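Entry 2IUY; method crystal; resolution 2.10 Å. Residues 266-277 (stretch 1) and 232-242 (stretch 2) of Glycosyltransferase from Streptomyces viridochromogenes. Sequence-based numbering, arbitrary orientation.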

# COMPACT_ATOMS: atom_id res chain seq x y z
N THR A 266 -9.97 5.66 11.05
CA THR A 266 -10.51 4.30 11.24
C THR A 266 -9.46 3.35 11.79
O THR A 266 -8.41 3.11 11.16
CB THR A 266 -11.18 3.75 9.91
OG1 THR A 266 -12.26 4.63 9.55
CG2 THR A 266 -11.71 2.24 10.02
N PRO A 267 -9.76 2.74 12.95
CA PRO A 267 -8.80 1.85 13.59
C PRO A 267 -8.75 0.51 12.84
O PRO A 267 -9.59 0.25 11.97
CB PRO A 267 -9.36 1.71 15.02
CG PRO A 267 -10.89 1.76 14.79
CD PRO A 267 -11.06 2.79 13.67
N VAL A 268 -7.79 -0.33 13.19
CA VAL A 268 -7.50 -1.52 12.41
C VAL A 268 -7.39 -2.70 13.33
O VAL A 268 -6.72 -2.64 14.33
CB VAL A 268 -6.18 -1.34 11.57
CG1 VAL A 268 -5.88 -2.60 10.74
CG2 VAL A 268 -6.30 -0.12 10.65
N VAL A 269 -8.07 -3.78 13.00
CA VAL A 269 -7.73 -5.08 13.57
C VAL A 269 -6.93 -5.86 12.52
O VAL A 269 -7.38 -5.98 11.41
CB VAL A 269 -9.00 -5.90 13.92
CG1 VAL A 269 -8.61 -7.36 14.34
CG2 VAL A 269 -9.82 -5.19 14.95
N GLY A 270 -5.76 -6.37 12.87
CA GLY A 270 -5.03 -7.21 11.95
C GLY A 270 -4.37 -8.42 12.62
O GLY A 270 -4.33 -8.54 13.82
N THR A 271 -3.85 -9.31 11.79
CA THR A 271 -2.94 -10.34 12.24
C THR A 271 -1.55 -9.71 12.44
O THR A 271 -1.41 -8.49 12.26
CB THR A 271 -2.84 -11.44 11.20
OG1 THR A 271 -2.34 -10.86 9.98
CG2 THR A 271 -4.23 -12.08 10.96
N GLY A 272 -0.58 -10.52 12.86
CA GLY A 272 0.80 -10.08 13.00
C GLY A 272 1.65 -10.42 11.79
O GLY A 272 2.89 -10.35 11.85
N ASN A 273 1.01 -10.80 10.68
CA ASN A 273 1.71 -11.16 9.47
C ASN A 273 2.58 -10.06 8.87
O ASN A 273 2.09 -8.92 8.62
CB ASN A 273 0.75 -11.64 8.39
CG ASN A 273 1.47 -12.24 7.21
OD1 ASN A 273 1.71 -11.56 6.19
ND2 ASN A 273 1.91 -13.49 7.38
N GLY A 274 3.86 -10.40 8.61
CA GLY A 274 4.74 -9.47 7.88
C GLY A 274 4.78 -8.11 8.56
O GLY A 274 4.91 -8.02 9.75
N CYS A 275 4.55 -7.06 7.79
CA CYS A 275 4.55 -5.68 8.31
C CYS A 275 3.46 -5.41 9.35
O CYS A 275 3.55 -4.46 10.14
CB CYS A 275 4.39 -4.72 7.13
SG CYS A 275 2.71 -4.64 6.44
N LEU A 276 2.39 -6.21 9.35
CA LEU A 276 1.27 -5.92 10.26
C LEU A 276 1.65 -5.87 11.75
O LEU A 276 1.15 -5.02 12.50
CB LEU A 276 0.12 -6.88 10.01
CG LEU A 276 -0.39 -6.78 8.56
CD1 LEU A 276 -1.42 -7.89 8.32
CD2 LEU A 276 -1.03 -5.39 8.25
N ALA A 277 2.52 -6.77 12.18
CA ALA A 277 3.05 -6.74 13.55
C ALA A 277 3.62 -5.35 13.94
O ALA A 277 3.59 -4.96 15.10
CB ALA A 277 4.12 -7.87 13.72
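Stretch 2 (232-242) AHAVLAMSQAV

Stretch 2 lies beside stretch 1 as a neighbouring parallel strand: the strand that ends at Ala237 pairs with the strand that begins at Val268, their N-to-C directions diverging by 22° (signed crossing angle -22°) and their axes approaching to 4.6 Å. Ala232 is the first residue after a helix to leave helical phi/psi, and the chain then extends through Val235, Leu236 and Ala237 before entering a loop from Met238 onward. In stretch 1 the segment after the strand folds into a type II' turn from Asn273 to Leu276, closed by Leu276 N to Asn273 O at 2.8 Å; Gly274 takes a positive phi of 55° there, and the chain runs on into a helix.

The register is Val268 with Val235 (CA to CA 4.8 Å), Val269 with Leu236 (CA to CA 4.9 Å) and Gly270 with Ala237 (CA to CA 4.5 Å). Hydrogen bonds alternate in direction, as expected of parallel strands: Val235 N donates to Pro267 O (3.0 Å), Val269 N to Val235 O (2.8 Å), Ala237 N to Val269 O (2.9 Å) and Thr271 N to Ala237 O (3.2 Å). CA-H...O contacts supplement this ladder, from Val268 CA to Val235 O (3.3 Å) and from Leu236 CA to Val269 O (3.2 Å). Gly270 CA lies 2.9 Å from Ala237 O, so close that an ideal CB on Gly270 would clash with that oxygen at 2.8 Å.

Val268, Val235 and Ala237 project from one face of the sheet, where Val268 CG1 meets Ala237 CB at 4.1 Å; Leu276 CD2 also reaches Ala237 CB, at 4.1 Å. Val269 and Leu236 share the other face, with Val269 CB 3.8 Å from Leu236 CD2. The selenium of selenomethionine Met238, SE, lies 4.3 Å from Val269 CG1. Ahead of the strand, Thr266 CG2 packs 3.7 Å from Val235 CG2, and Pro267 CD rests 3.5 Å from His233 O.

Farther along both chains, side chains continue the contact. Thr271, with chi1 in p, donates from OG1 to Ser239 O at 2.7 Å, and the same OG1 accepts a weak hydrogen bond from Asn273 N at 3.4 Å. Gln240 folds back so that NE2 donates to Met238 O at 2.7 Å, which leaves NE2 3.5 Å from Thr271 CG2. Asn273 points toward stretch 2, its CB 3.4 Å from Ser239 O and its ND2 3.6 Å from Ala241 CB. In all, 715 Å² is buried between the stretches, both sides summed.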

# COMPACT_ATOMS: atom_id res chain seq x y z
N ALA A 232 -16.26 3.19 8.05
CA ALA A 232 -16.24 1.86 8.66
C ALA A 232 -16.04 1.93 10.17
O ALA A 232 -15.25 2.73 10.65
CB ALA A 232 -15.18 0.96 8.01
N HIS A 233 -16.67 1.03 10.92
CA HIS A 233 -16.33 0.89 12.33
C HIS A 233 -14.83 0.52 12.54
O HIS A 233 -14.14 1.06 13.42
CB HIS A 233 -17.31 -0.10 13.00
CG HIS A 233 -17.12 -0.22 14.48
ND1 HIS A 233 -17.87 0.49 15.38
CD2 HIS A 233 -16.24 -0.94 15.21
CE1 HIS A 233 -17.47 0.22 16.61
NE2 HIS A 233 -16.47 -0.64 16.54
N ALA A 234 -14.33 -0.42 11.74
CA ALA A 234 -12.93 -0.80 11.82
C ALA A 234 -12.59 -1.44 10.51
O ALA A 234 -13.48 -1.90 9.81
CB ALA A 234 -12.64 -1.80 13.02
N VAL A 235 -11.30 -1.46 10.19
CA VAL A 235 -10.80 -2.17 9.01
C VAL A 235 -10.09 -3.42 9.52
O VAL A 235 -9.46 -3.39 10.55
CB VAL A 235 -9.86 -1.25 8.16
CG1 VAL A 235 -8.96 -2.07 7.23
CG2 VAL A 235 -10.72 -0.22 7.37
N LEU A 236 -10.24 -4.51 8.78
CA LEU A 236 -9.67 -5.80 9.12
C LEU A 236 -8.60 -6.11 8.06
O LEU A 236 -8.89 -6.24 6.85
CB LEU A 236 -10.77 -6.87 9.11
CG LEU A 236 -12.05 -6.63 9.93
CD1 LEU A 236 -12.94 -7.94 9.97
CD2 LEU A 236 -11.76 -6.15 11.38
N ALA A 237 -7.36 -6.17 8.52
CA ALA A 237 -6.21 -6.48 7.66
C ALA A 237 -5.66 -7.81 8.14
O ALA A 237 -4.88 -7.87 9.08
CB ALA A 237 -5.15 -5.38 7.78
N MSE A 238 -6.08 -8.90 7.49
CA MSE A 238 -5.98 -10.25 8.08
C MSE A 238 -5.10 -11.18 7.29
O MSE A 238 -5.40 -12.35 7.18
CB MSE A 238 -7.38 -10.87 8.19
CG MSE A 238 -8.41 -10.00 8.93
SE MSE A 238 -8.01 -9.68 10.77
CE MSE A 238 -8.48 -11.49 11.48
N SER A 239 -4.00 -10.64 6.76
CA SER A 239 -3.08 -11.39 5.93
C SER A 239 -2.66 -12.64 6.71
O SER A 239 -2.50 -12.59 7.93
CB SER A 239 -1.89 -10.54 5.49
OG SER A 239 -2.32 -9.48 4.64
N GLN A 240 -2.55 -13.76 5.99
CA GLN A 240 -2.32 -15.06 6.59
C GLN A 240 -0.98 -15.61 6.15
O GLN A 240 -0.51 -15.38 5.04
CB GLN A 240 -3.45 -16.05 6.20
CG GLN A 240 -4.87 -15.64 6.69
CD GLN A 240 -5.02 -15.65 8.21
OE1 GLN A 240 -4.78 -16.67 8.87
NE2 GLN A 240 -5.49 -14.53 8.78
N ALA A 241 -0.32 -16.34 7.04
CA ALA A 241 0.97 -16.92 6.67
C ALA A 241 0.77 -18.25 5.92
O ALA A 241 0.81 -19.35 6.48
CB ALA A 241 1.88 -17.05 7.90
N VAL A 242 0.47 -18.13 4.64
CA VAL A 242 0.21 -19.30 3.82
C VAL A 242 1.14 -19.19 2.64
O VAL A 242 1.72 -18.11 2.44
CB VAL A 242 -1.28 -19.36 3.32
CG1 VAL A 242 -2.25 -19.57 4.53
CG2 VAL A 242 -1.67 -18.12 2.51